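Local coordinates for protein HPT domain (Escherichia coli, PDB 2A0B) that relays phosphate through a phosphorylatable histidine as the C-terminal phosphotransfer domain of the sensor kinase ArcB, which activates ArcA in the anaerobic response, at residues E9-I14 with W108-E113; L28-L33 with A117-A122; S45-N50 with K57-E62; V73-L78 with E113-W118; P91-E94 with E99-E102. All coordinates share one frame; numbering follows the deposited sequence. Where two conformers were deposited one is given.

Interaction 1 of 5, residues E9-I14 with W108-E113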
# COMPACT_ATOMS: atom_id res chain seq x y z
N GLU A 9 8.97 11.93 0.30
CA GLU A 9 10.04 11.05 0.73
C GLU A 9 9.59 9.92 1.64
O GLU A 9 10.07 8.79 1.61
CB GLU A 9 11.14 11.84 1.49
CG GLU A 9 11.66 12.97 0.64
CD GLU A 9 12.83 13.75 1.21
OE1 GLU A 9 12.96 13.89 2.45
OE2 GLU A 9 13.63 14.24 0.37
N ALA A 10 8.65 10.27 2.52
CA ALA A 10 8.14 9.33 3.49
C ALA A 10 7.19 8.32 2.90
O ALA A 10 7.22 7.15 3.28
CB ALA A 10 7.46 10.13 4.60
N LEU A 11 6.34 8.68 1.95
CA LEU A 11 5.29 7.82 1.50
C LEU A 11 5.74 7.05 0.17
O LEU A 11 5.04 6.12 -0.04
CB LEU A 11 4.00 8.60 1.18
CG LEU A 11 3.40 9.38 2.43
CD1 LEU A 11 2.20 10.14 1.96
CD2 LEU A 11 2.99 8.29 3.43
N LEU A 12 6.68 7.70 -0.46
CA LEU A 12 6.95 6.99 -1.79
C LEU A 12 8.34 6.45 -1.79
O LEU A 12 9.26 6.87 -1.12
CB LEU A 12 6.94 8.09 -2.88
CG LEU A 12 5.65 8.93 -2.95
CD1 LEU A 12 5.80 9.99 -4.05
CD2 LEU A 12 4.45 8.02 -3.10
N ASP A 13 8.59 5.48 -2.74
CA ASP A 13 9.95 5.02 -2.93
C ASP A 13 10.58 5.83 -4.09
O ASP A 13 10.40 5.42 -5.28
CB ASP A 13 9.94 3.54 -3.28
CG ASP A 13 11.33 2.93 -3.39
OD1 ASP A 13 12.35 3.59 -3.46
OD2 ASP A 13 11.28 1.67 -3.31
N ILE A 14 11.13 6.97 -3.81
CA ILE A 14 11.63 7.91 -4.83
C ILE A 14 12.75 7.33 -5.68
O ILE A 14 12.58 7.43 -6.92
CB ILE A 14 12.03 9.27 -4.25
CG1 ILE A 14 10.82 9.78 -3.45
CG2 ILE A 14 12.36 10.22 -5.40
CD1 ILE A 14 9.58 10.01 -4.27
N TRP A 108 -5.21 5.33 2.47
CA TRP A 108 -4.60 4.95 1.12
C TRP A 108 -4.99 5.89 -0.03
O TRP A 108 -4.05 6.05 -0.85
CB TRP A 108 -5.01 3.52 0.84
CG TRP A 108 -6.41 3.25 0.51
CD1 TRP A 108 -7.45 2.89 1.32
CD2 TRP A 108 -7.04 3.37 -0.80
NE1 TRP A 108 -8.62 2.72 0.68
CE2 TRP A 108 -8.35 3.04 -0.69
CE3 TRP A 108 -6.42 3.73 -2.04
CZ2 TRP A 108 -9.27 3.04 -1.75
CZ3 TRP A 108 -7.33 3.72 -3.10
CH2 TRP A 108 -8.68 3.39 -2.96
N ARG A 109 -6.20 6.44 0.04
CA ARG A 109 -6.51 7.36 -1.10
C ARG A 109 -5.59 8.52 -1.08
O ARG A 109 -5.12 9.11 -2.11
CB ARG A 109 -8.00 7.65 -1.09
CG ARG A 109 -8.98 6.50 -1.19
CD ARG A 109 -10.43 6.91 -1.29
NE ARG A 109 -11.39 5.84 -1.53
CZ ARG A 109 -11.94 5.05 -0.62
NH1 ARG A 109 -11.58 5.18 0.66
NH2 ARG A 109 -12.79 4.10 -0.98
N HIS A 110 -5.21 9.11 0.10
CA HIS A 110 -4.27 10.18 0.19
C HIS A 110 -2.89 9.89 -0.35
O HIS A 110 -2.22 10.65 -1.00
CB HIS A 110 -4.21 10.70 1.68
CG HIS A 110 -3.09 11.61 1.97
ND1 HIS A 110 -3.10 12.95 1.62
CD2 HIS A 110 -1.86 11.49 2.56
CE1 HIS A 110 -2.00 13.55 1.96
NE2 HIS A 110 -1.21 12.69 2.55
N ASP A 111 -2.38 8.66 -0.01
CA ASP A 111 -1.09 8.23 -0.50
C ASP A 111 -1.19 8.12 -2.09
O ASP A 111 -0.17 8.60 -2.60
CB ASP A 111 -0.78 6.82 0.02
CG ASP A 111 -0.27 6.72 1.45
OD1 ASP A 111 -0.95 7.42 2.28
OD2 ASP A 111 0.73 6.13 1.86
N VAL A 112 -2.31 7.68 -2.55
CA VAL A 112 -2.38 7.65 -4.08
C VAL A 112 -2.35 9.05 -4.64
O VAL A 112 -1.66 9.38 -5.62
CB VAL A 112 -3.63 6.92 -4.47
CG1 VAL A 112 -4.08 7.18 -5.93
CG2 VAL A 112 -3.56 5.41 -4.18
N GLU A 113 -3.07 10.03 -3.95
CA GLU A 113 -2.99 11.39 -4.48
C GLU A 113 -1.64 12.00 -4.45
O GLU A 113 -1.18 12.82 -5.26
CB GLU A 113 -3.95 12.29 -3.60
CG GLU A 113 -5.38 11.92 -3.83
CD GLU A 113 -6.38 12.52 -2.85
OE1 GLU A 113 -5.94 13.02 -1.80
OE2 GLU A 113 -7.57 12.46 -3.14
O HOH W 1 2.62 4.82 0.54
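Leu11 sets its CD2 methyl against the carboxylate of Asp111: Leu11 CD2 comes to 3.5 Å from Asp111 OD2, and the two side chains meet roughly at right angles. The leucine CG stands beside its own backbone N and anti to the carbonyl carbon (chi1 -61°), which carries the isobutyl group across to helix 93-122. Its other methyl, CD1, lies a looser 4.3 Å from NE2 of His110, approaching that ring obliquely.

No direct hydrogen bond crosses here. A water makes the polar link instead, donating to Leu11 O at 2.8 Å and to Asp111 OD2 at 2.7 Å, so the last turn of helix 7-11 is tied to the long helix through one solvent molecule. Asp111 OD1 lies close to the carboxylate of Glu107, a zinc ligand, and the strain between these like charges may be partly offset by the metal. With an alanine in place of Asp111, the bridging water would probably lose its acceptor on helix 93-122 and the Leu11 methyl its neighbour. Leu11 and Asp111 both also touch His77, so the arrangement belongs to the surroundings of the zinc site, where an N-terminal helix packs against the four-helix bundle.

Interaction 2 of 5, residues L28-L33 with A117-A122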
# COMPACT_ATOMS: atom_id res chain seq x y z
N LEU A 28 3.30 3.58 -17.72
CA LEU A 28 3.10 2.29 -17.06
C LEU A 28 2.83 2.57 -15.57
O LEU A 28 2.02 1.84 -15.02
CB LEU A 28 4.24 1.30 -17.28
CG LEU A 28 3.89 -0.15 -16.90
CD1 LEU A 28 2.93 -0.74 -17.93
CD2 LEU A 28 5.13 -1.03 -16.75
N ILE A 29 3.46 3.56 -14.99
CA ILE A 29 3.22 3.93 -13.58
C ILE A 29 1.79 4.40 -13.40
O ILE A 29 1.01 3.90 -12.60
CB ILE A 29 4.25 4.97 -13.14
CG1 ILE A 29 5.68 4.36 -13.20
CG2 ILE A 29 4.02 5.49 -11.73
CD1 ILE A 29 6.76 5.42 -13.40
N THR A 30 1.32 5.33 -14.23
CA THR A 30 -0.05 5.82 -14.07
C THR A 30 -1.10 4.78 -14.38
O THR A 30 -2.16 4.72 -13.73
CB THR A 30 -0.28 7.15 -14.84
OG1 THR A 30 0.13 6.99 -16.19
CG2 THR A 30 0.51 8.30 -14.26
N ASP A 31 -0.88 3.89 -15.38
CA ASP A 31 -1.83 2.82 -15.60
C ASP A 31 -1.88 1.84 -14.40
O ASP A 31 -2.96 1.33 -14.14
CB ASP A 31 -1.46 1.97 -16.84
CG ASP A 31 -1.66 2.77 -18.12
OD1 ASP A 31 -2.34 3.81 -18.09
OD2 ASP A 31 -1.12 2.32 -19.16
N GLY A 32 -0.74 1.54 -13.85
CA GLY A 32 -0.62 0.61 -12.71
C GLY A 32 -1.38 1.27 -11.52
O GLY A 32 -2.09 0.54 -10.85
N LEU A 33 -1.12 2.55 -11.36
CA LEU A 33 -1.81 3.24 -10.25
C LEU A 33 -3.28 3.22 -10.40
O LEU A 33 -4.08 3.10 -9.44
CB LEU A 33 -1.24 4.65 -10.15
CG LEU A 33 -1.64 5.42 -8.88
CD1 LEU A 33 -1.25 4.63 -7.64
CD2 LEU A 33 -0.93 6.76 -8.88
N ALA A 117 0.55 13.36 -7.76
CA ALA A 117 1.15 14.66 -7.85
C ALA A 117 2.62 14.62 -8.15
O ALA A 117 3.15 15.42 -8.91
CB ALA A 117 0.84 15.41 -6.52
N TRP A 118 3.36 13.66 -7.58
CA TRP A 118 4.78 13.52 -7.76
C TRP A 118 5.04 13.13 -9.24
O TRP A 118 5.99 13.74 -9.77
CB TRP A 118 5.30 12.39 -6.83
CG TRP A 118 6.79 12.31 -6.90
CD1 TRP A 118 7.71 13.01 -6.20
CD2 TRP A 118 7.54 11.49 -7.84
NE1 TRP A 118 9.00 12.69 -6.61
CE2 TRP A 118 8.89 11.75 -7.61
CE3 TRP A 118 7.13 10.58 -8.83
CZ2 TRP A 118 9.93 11.14 -8.33
CZ3 TRP A 118 8.16 9.97 -9.57
CH2 TRP A 118 9.49 10.24 -9.29
N VAL A 119 4.20 12.27 -9.76
CA VAL A 119 4.48 11.84 -11.15
C VAL A 119 4.20 13.02 -12.09
O VAL A 119 4.97 13.21 -13.07
CB VAL A 119 3.64 10.65 -11.59
CG1 VAL A 119 3.87 10.32 -13.08
CG2 VAL A 119 3.93 9.36 -10.84
N ALA A 120 3.17 13.78 -11.78
CA ALA A 120 2.86 14.98 -12.57
C ALA A 120 4.01 15.97 -12.56
O ALA A 120 4.35 16.52 -13.63
CB ALA A 120 1.60 15.67 -12.05
N LYS A 121 4.67 16.23 -11.46
CA LYS A 121 5.77 17.15 -11.34
C LYS A 121 7.08 16.64 -11.92
O LYS A 121 7.88 17.39 -12.48
CB LYS A 121 5.98 17.50 -9.86
CG LYS A 121 7.15 18.43 -9.58
CD LYS A 121 6.83 19.41 -8.45
CE LYS A 121 7.46 20.76 -8.74
NZ LYS A 121 6.41 21.77 -9.08
N ALA A 122 7.33 15.34 -11.78
CA ALA A 122 8.57 14.76 -12.29
C ALA A 122 8.55 14.76 -13.82
O ALA A 122 9.63 14.83 -14.42
CB ALA A 122 8.77 13.36 -11.74
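Val119 meets helix 26-52 with both branches of its fork, and every touch between residues 28-33 and 117-122 is apolar. Its CG2 reaches the CG2 methyl of Ile29 at 4.0 Å, while its CG1 lies 4.1 Å from the CG2 methyl of Thr30. With CG1 anti to the backbone N (chi1 175°), the valine spreads its methyls over two consecutive residues of the facing helix, and the Thr30 and Val119 CA atoms are the nearest pair, 8.1 Å apart. Methyl thus meets methyl at both points, each pair of side chains crossing at a slant.

None of the hydrogen bonds made here crosses between the two segments. Thr30 sorts its two branches by character: at chi1 52° the hydroxyl sits between the backbone N and the carbonyl carbon, where OG1 bonds back to Pro26 O one turn earlier, and CG2 is left to face the valine. Just past the end of helix 93-122, Thr123 OG1 donates to Val119 O.

The charge of Asp31 is likewise met locally, by a salt bridge with Lys27 of its own helix. Beside Val119, Trp118 carries the helix surface onward to Ile14, Leu17 and Glu18 of helix 14-23. Light valine, isoleucine and threonine packing of this kind closes one end of the antiparallel pair formed by helices 26-52 and 93-122, two members of the four-helix bundle of the HPt domain.

Interaction 3 of 5, residues S45-N50 with K57-E62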
# COMPACT_ATOMS: atom_id res chain seq x y z
N SER A 45 -11.78 -3.88 2.29
CA SER A 45 -12.97 -4.53 2.79
C SER A 45 -12.72 -5.97 3.21
O SER A 45 -13.25 -6.48 4.21
CB SER A 45 -14.14 -4.43 1.80
OG SER A 45 -14.37 -3.06 1.52
N VAL A 46 -11.89 -6.72 2.48
CA VAL A 46 -11.55 -8.09 2.86
C VAL A 46 -10.71 -8.08 4.14
O VAL A 46 -10.95 -8.94 5.00
CB VAL A 46 -10.78 -8.83 1.74
CG1 VAL A 46 -10.19 -10.15 2.21
CG2 VAL A 46 -11.76 -9.05 0.59
N LEU A 47 -9.76 -7.17 4.31
CA LEU A 47 -9.00 -7.04 5.53
C LEU A 47 -9.98 -6.86 6.73
O LEU A 47 -9.78 -7.59 7.70
CB LEU A 47 -8.07 -5.83 5.63
CG LEU A 47 -6.66 -5.97 5.08
CD1 LEU A 47 -5.97 -4.61 5.10
CD2 LEU A 47 -5.88 -7.02 5.88
N GLU A 48 -10.89 -5.94 6.56
CA GLU A 48 -11.83 -5.66 7.67
C GLU A 48 -12.70 -6.83 7.99
O GLU A 48 -12.94 -7.10 9.19
CB GLU A 48 -12.75 -4.49 7.30
CG GLU A 48 -12.06 -3.18 7.00
CD GLU A 48 -11.68 -2.39 8.23
OE1 GLU A 48 -11.49 -2.97 9.31
OE2 GLU A 48 -11.60 -1.16 8.07
N SER A 49 -13.22 -7.54 6.99
CA SER A 49 -14.12 -8.66 7.30
C SER A 49 -13.33 -9.77 7.98
O SER A 49 -13.77 -10.34 8.99
CB SER A 49 -14.96 -9.05 6.10
OG SER A 49 -14.19 -9.72 5.14
N ASN A 50 -12.07 -9.97 7.59
CA ASN A 50 -11.23 -10.96 8.25
C ASN A 50 -10.90 -10.55 9.69
O ASN A 50 -10.83 -11.37 10.62
CB ASN A 50 -9.95 -11.19 7.42
CG ASN A 50 -10.21 -12.16 6.28
OD1 ASN A 50 -9.93 -11.91 5.10
ND2 ASN A 50 -10.69 -13.36 6.61
N LYS A 57 -5.26 -16.19 9.28
CA LYS A 57 -4.71 -16.55 7.97
C LYS A 57 -5.25 -15.59 6.90
O LYS A 57 -4.50 -15.24 5.98
CB LYS A 57 -5.02 -18.01 7.64
CG LYS A 57 -4.95 -18.39 6.17
CD LYS A 57 -4.79 -19.90 5.96
CE LYS A 57 -5.23 -20.26 4.55
NZ LYS A 57 -4.07 -20.48 3.63
N GLY A 58 -6.51 -15.24 6.98
CA GLY A 58 -7.18 -14.34 6.04
C GLY A 58 -6.55 -12.96 6.09
O GLY A 58 -6.26 -12.29 5.10
N ILE A 59 -6.29 -12.43 7.32
CA ILE A 59 -5.64 -11.16 7.47
C ILE A 59 -4.23 -11.16 6.93
O ILE A 59 -3.84 -10.23 6.21
CB ILE A 59 -5.55 -10.72 8.98
CG1 ILE A 59 -6.97 -10.57 9.54
CG2 ILE A 59 -4.69 -9.49 9.14
CD1 ILE A 59 -6.86 -10.43 11.09
N VAL A 60 -3.42 -12.18 7.20
CA VAL A 60 -2.04 -12.23 6.76
C VAL A 60 -2.04 -12.37 5.21
O VAL A 60 -1.17 -11.74 4.63
CB VAL A 60 -1.35 -13.44 7.43
CG1 VAL A 60 0.01 -13.74 6.80
CG2 VAL A 60 -1.18 -13.12 8.93
N GLU A 61 -2.94 -13.16 4.67
CA GLU A 61 -2.94 -13.35 3.20
C GLU A 61 -3.28 -12.07 2.45
O GLU A 61 -2.60 -11.67 1.50
CB GLU A 61 -3.94 -14.46 2.83
CG GLU A 61 -3.23 -15.78 2.60
CD GLU A 61 -4.08 -17.00 2.87
OE1 GLU A 61 -5.33 -16.87 2.84
OE2 GLU A 61 -3.52 -18.09 3.13
N GLU A 62 -4.24 -11.30 2.99
CA GLU A 62 -4.63 -10.04 2.34
C GLU A 62 -3.56 -9.02 2.56
O GLU A 62 -3.23 -8.14 1.69
CB GLU A 62 -6.03 -9.61 2.82
CG GLU A 62 -6.70 -8.64 1.85
CD GLU A 62 -7.11 -9.30 0.54
OE1 GLU A 62 -6.99 -10.53 0.37
OE2 GLU A 62 -7.57 -8.54 -0.34
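A helical hairpin, in which helix 26-52 turns back into helix 56-72, brings Val46, Leu47 and Asn50 against Gly58, Ile59 and Glu62. The segment axes approach to 8.6 Å and run nearly antiparallel, with a crossing angle of -159°. Nearest the turn the Asn50 amide lies against the bare backbone of Gly58, its CG 3.7 Å from the glycine CA. A CB at this position would run into Asn50 ND2, so the missing side chain is what admits the amide. Asn50 CB also rests on Ile59 CG1 at 3.7 Å.

One turn further in, Leu47 directs CD2 between the helices, 3.8 Å from Ile59 O and 4.0 Å from Glu62 CB. Ile101 and Ile85 lie beside this leucine, carrying the packing into the bundle core. At the outer margin Val46 crosses Glu62 at about a right angle, and Val46 CG1 lies 3.6 Å from the carboxylate carbon CD. The glutamate reaches that place by bending at chi2 (70°), which turns its carboxylate across the valine; its OE1 is held by a salt bridge to Lys65. An alanine at Glu62 would probably leave Lys65 without this mate and open a gap beside the Val46 methyl.

The chemistry implies that apolar packing and a close glycine approach join the two arms of the hairpin, while the carboxylate at its margin finds its counter-charge along helix 56-72, the helix that also carries the phosphorylatable His64.

Interaction 4 of 5, residues V73-L78 with E113-W118; sequences VGLRHL and EVLKAW. With ZN (zinc ion), chain B.
The backbone of Val73 to Leu75 turns sharply where it meets helix 93-122, with Leu75 and Leu115 as the nearest CA pair, 7.6 Å apart. Gly74 has a positive phi of 83° and is the C-prime residue of a Schellman motif that ends helix 56-72; a side chain there would press on the preceding carbonyl oxygen. Leu75 then forms the centre of an inverse gamma turn and takes the N-cap position of helix 76-85. Opposite this link, 113-118 is continuous helix.

Leu115 is the side chain that fills the bend. Its CG lies opposite the backbone N (chi1 171°), and the CD2 methyl extends toward the link, ending 3.5 Å from Val73 O and 3.9 Å from Leu75 CD2. Leu75 CD2 also touches the Leu115 CB at 4.0 Å, the two leucines crossing at about a right angle. Leu33, Leu17 and Leu12 surround Leu115 further, making it a meeting point of several helices.

Two residues after Leu75, His77 binds the zinc ion through NE2 at 2.1 Å, with Glu103 and Glu107 of helix 93-122 supplying further ligands. Chemically, then, the link is held by methyl packing, and the helix that follows it is tied to the long helix by the zinc ion. The packing carries a probable cost, since the carbonyl oxygen of Val73 is buried against a methyl and finds no hydrogen-bond partner in the model.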
# COMPACT_ATOMS: atom_id res chain seq x y z
N VAL A 73 3.92 -0.22 -7.35
CA VAL A 73 3.77 1.16 -7.79
C VAL A 73 4.48 2.17 -6.90
O VAL A 73 4.30 3.40 -7.11
CB VAL A 73 2.29 1.51 -7.98
CG1 VAL A 73 1.68 0.71 -9.12
CG2 VAL A 73 1.44 1.32 -6.71
N GLY A 74 5.36 1.78 -6.00
CA GLY A 74 6.20 2.71 -5.24
C GLY A 74 5.49 3.32 -3.97
O GLY A 74 6.14 4.33 -3.60
N LEU A 75 4.49 2.63 -3.60
CA LEU A 75 3.82 3.23 -2.31
C LEU A 75 4.56 2.57 -1.12
O LEU A 75 3.93 1.62 -0.63
CB LEU A 75 2.34 2.97 -2.41
CG LEU A 75 1.59 3.77 -3.56
CD1 LEU A 75 0.23 3.24 -3.84
CD2 LEU A 75 1.59 5.25 -3.17
N ARG A 76 5.69 3.11 -0.77
CA ARG A 76 6.58 2.52 0.23
C ARG A 76 5.90 2.44 1.64
O ARG A 76 6.00 1.40 2.25
CB ARG A 76 7.81 3.39 0.29
CG ARG A 76 8.95 3.02 1.23
CD ARG A 76 9.57 4.30 1.77
NE ARG A 76 10.59 5.00 1.05
CZ ARG A 76 11.83 4.72 0.66
NH1 ARG A 76 12.43 3.54 0.85
NH2 ARG A 76 12.57 5.62 0.00
N HIS A 77 5.15 3.50 1.98
CA HIS A 77 4.56 3.37 3.36
C HIS A 77 3.43 2.42 3.42
O HIS A 77 3.23 1.64 4.42
CB HIS A 77 4.10 4.80 3.72
CG HIS A 77 3.32 4.82 5.04
ND1 HIS A 77 3.96 4.43 6.19
CD2 HIS A 77 2.05 5.10 5.27
CE1 HIS A 77 3.04 4.52 7.18
NE2 HIS A 77 1.93 4.89 6.63
N LEU A 78 2.59 2.25 2.40
CA LEU A 78 1.54 1.28 2.32
C LEU A 78 2.17 -0.14 2.27
O LEU A 78 1.65 -1.07 2.83
CB LEU A 78 0.53 1.41 1.18
CG LEU A 78 -0.25 2.75 1.14
CD1 LEU A 78 -1.29 2.76 0.04
CD2 LEU A 78 -1.03 2.87 2.48
N GLU A 113 -3.07 10.03 -3.95
CA GLU A 113 -2.99 11.39 -4.48
C GLU A 113 -1.64 12.00 -4.45
O GLU A 113 -1.18 12.82 -5.26
CB GLU A 113 -3.95 12.29 -3.60
CG GLU A 113 -5.38 11.92 -3.83
CD GLU A 113 -6.38 12.52 -2.85
OE1 GLU A 113 -5.94 13.02 -1.80
OE2 GLU A 113 -7.57 12.46 -3.14
N VAL A 114 -0.76 11.75 -3.44
CA VAL A 114 0.59 12.16 -3.31
C VAL A 114 1.46 11.54 -4.48
O VAL A 114 2.22 12.32 -4.99
CB VAL A 114 1.20 11.76 -1.94
CG1 VAL A 114 2.67 12.05 -1.87
CG2 VAL A 114 0.49 12.67 -0.88
N LEU A 115 1.21 10.30 -4.77
CA LEU A 115 2.02 9.72 -5.92
C LEU A 115 1.56 10.35 -7.21
O LEU A 115 2.47 10.73 -7.98
CB LEU A 115 1.83 8.22 -5.83
CG LEU A 115 2.43 7.47 -7.09
CD1 LEU A 115 3.86 7.79 -7.13
CD2 LEU A 115 2.04 6.01 -6.93
N LYS A 116 0.28 10.57 -7.39
CA LYS A 116 -0.17 11.21 -8.67
C LYS A 116 0.49 12.54 -8.83
O LYS A 116 0.97 12.95 -9.89
CB LYS A 116 -1.67 11.37 -8.74
CG LYS A 116 -2.42 10.10 -9.06
CD LYS A 116 -3.91 10.23 -9.00
CE LYS A 116 -4.65 8.99 -9.41
NZ LYS A 116 -6.13 9.14 -9.21
N ALA A 117 0.55 13.36 -7.76
CA ALA A 117 1.15 14.66 -7.85
C ALA A 117 2.62 14.62 -8.15
O ALA A 117 3.15 15.42 -8.91
CB ALA A 117 0.84 15.41 -6.52
N TRP A 118 3.36 13.66 -7.58
CA TRP A 118 4.78 13.52 -7.76
C TRP A 118 5.04 13.13 -9.24
O TRP A 118 5.99 13.74 -9.77
CB TRP A 118 5.30 12.39 -6.83
CG TRP A 118 6.79 12.31 -6.90
CD1 TRP A 118 7.71 13.01 -6.20
CD2 TRP A 118 7.54 11.49 -7.84
NE1 TRP A 118 9.00 12.69 -6.61
CE2 TRP A 118 8.89 11.75 -7.61
CE3 TRP A 118 7.13 10.58 -8.83
CZ2 TRP A 118 9.93 11.14 -8.33
CZ3 TRP A 118 8.16 9.97 -9.57
CH2 TRP A 118 9.49 10.24 -9.29
ZN ZN B . 0.19 5.48 7.60

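Interaction 5 of 5, residues P91-E94 with E99-E102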
# COMPACT_ATOMS: atom_id res chain seq x y z
N PRO A 91 5.97 -9.18 18.13
CA PRO A 91 5.34 -9.12 19.48
C PRO A 91 4.10 -8.22 19.54
O PRO A 91 3.14 -8.50 20.28
CB PRO A 91 6.44 -8.50 20.31
CG PRO A 91 7.73 -8.74 19.62
CD PRO A 91 7.38 -8.81 18.14
N ALA A 92 4.11 -7.10 18.82
CA ALA A 92 2.97 -6.17 18.84
C ALA A 92 1.83 -6.50 17.91
O ALA A 92 0.81 -5.86 17.77
CB ALA A 92 3.50 -4.79 18.48
N TRP A 93 1.92 -7.61 17.09
CA TRP A 93 0.90 -7.90 16.11
C TRP A 93 -0.53 -7.98 16.59
O TRP A 93 -1.46 -7.37 16.12
CB TRP A 93 1.26 -9.19 15.28
CG TRP A 93 0.39 -9.44 14.09
CD1 TRP A 93 0.68 -8.96 12.79
CD2 TRP A 93 -0.82 -10.13 13.97
NE1 TRP A 93 -0.32 -9.40 11.97
CE2 TRP A 93 -1.28 -10.11 12.60
CE3 TRP A 93 -1.65 -10.84 14.87
CZ2 TRP A 93 -2.44 -10.73 12.22
CZ3 TRP A 93 -2.81 -11.45 14.45
CH2 TRP A 93 -3.25 -11.39 13.11
N GLU A 94 -0.77 -8.77 17.68
CA GLU A 94 -2.14 -8.89 18.16
C GLU A 94 -2.66 -7.52 18.70
O GLU A 94 -3.84 -7.29 18.44
CB GLU A 94 -2.13 -9.90 19.34
CG GLU A 94 -2.08 -11.35 18.87
CD GLU A 94 -3.37 -11.93 18.37
OE1 GLU A 94 -4.47 -11.39 18.59
OE2 GLU A 94 -3.36 -13.01 17.71
N GLU A 99 -5.24 -1.55 14.38
CA GLU A 99 -4.82 -0.17 14.22
C GLU A 99 -4.15 -0.02 12.81
O GLU A 99 -4.49 0.94 12.11
CB GLU A 99 -3.87 0.37 15.26
CG GLU A 99 -3.65 1.88 15.15
CD GLU A 99 -3.80 2.65 16.45
OE1 GLU A 99 -4.33 2.11 17.45
OE2 GLU A 99 -3.34 3.82 16.59
N TRP A 100 -3.31 -1.01 12.48
CA TRP A 100 -2.68 -0.84 11.12
C TRP A 100 -3.71 -1.00 10.07
O TRP A 100 -3.55 -0.25 9.04
CB TRP A 100 -1.65 -1.98 11.03
CG TRP A 100 -0.47 -1.84 11.93
CD1 TRP A 100 0.09 -0.74 12.47
CD2 TRP A 100 0.28 -2.95 12.46
NE1 TRP A 100 1.18 -1.05 13.24
CE2 TRP A 100 1.29 -2.43 13.26
CE3 TRP A 100 0.18 -4.33 12.25
CZ2 TRP A 100 2.25 -3.21 13.91
CZ3 TRP A 100 1.11 -5.12 12.94
CH2 TRP A 100 2.11 -4.57 13.73
N ILE A 101 -4.72 -1.81 10.15
CA ILE A 101 -5.79 -1.95 9.19
C ILE A 101 -6.50 -0.62 9.06
O ILE A 101 -6.81 -0.08 8.03
CB ILE A 101 -6.69 -3.14 9.45
CG1 ILE A 101 -5.84 -4.44 9.26
CG2 ILE A 101 -7.98 -3.04 8.66
CD1 ILE A 101 -6.66 -5.67 9.68
N GLU A 102 -6.97 -0.05 10.25
CA GLU A 102 -7.64 1.24 10.16
C GLU A 102 -6.77 2.34 9.59
O GLU A 102 -7.29 3.20 8.86
CB GLU A 102 -7.98 1.61 11.65
CG GLU A 102 -8.77 2.92 11.68
CD GLU A 102 -10.12 2.94 11.03
OE1 GLU A 102 -10.84 1.94 10.80
OE2 GLU A 102 -10.50 4.09 10.70
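Trp93 and Trp100 are brought together by different first torsions. In Trp93 the indole swings opposite the backbone N (chi1 -170°), whereas in Trp100 it stands beside the N and anti to the carbonyl carbon (chi1 -69°), lying back along the helix toward its start. The two residues sit seven positions apart, close to two helical turns, with CA atoms 9.4 Å from each other.

One indole meets the rim of the other. Trp93 CD1 is 3.9 Å from Trp100 CZ3 and lies at the edge of the Trp100 ring, near its plane, while CZ3 approaches the Trp93 ring obliquely, so the planes do not stack. A looser touch comes from the backbone of Ala92, next to Trp93, where Ala92 O is 4.4 Å from Trp100 CH2. The polar end of Trp93 is satisfied elsewhere: NE1 donates to Ile85 O, which probably helps hold the rotation of the indole.

These contacts dress the start of helix 93-122. Trp100 packs on Leu81, Gln84 and Ile85 of helix 76-85, Trp93 reaches Lys56 and Ile59 of helix 56-72, and Ile101 faces Leu47 and Leu51 of helix 26-52, so three helices of the bundle gather round this first part of the fourth.

Overall arrangement
From the N terminus, interaction 1 closes the widest loop, joining helix 7-11 to helix 93-122. Interaction 2 opens later, in helix 26-52, and ends beyond it on the same long helix, so the two cross. Interaction 3 is a short hairpin within both loops, tying helices 26-52 and 56-72. Interaction 4 follows in series and brings the link before helix 76-85 to helix 93-122; it crosses interaction 1 and ends on the same stretch as interaction 2, sharing Ala117 and Trp118. Interaction 5 is the most local, lies inside loops 1, 2 and 4, and touches interaction 3 at the far end of the bundle, about 30 Å from interaction 2 between centres.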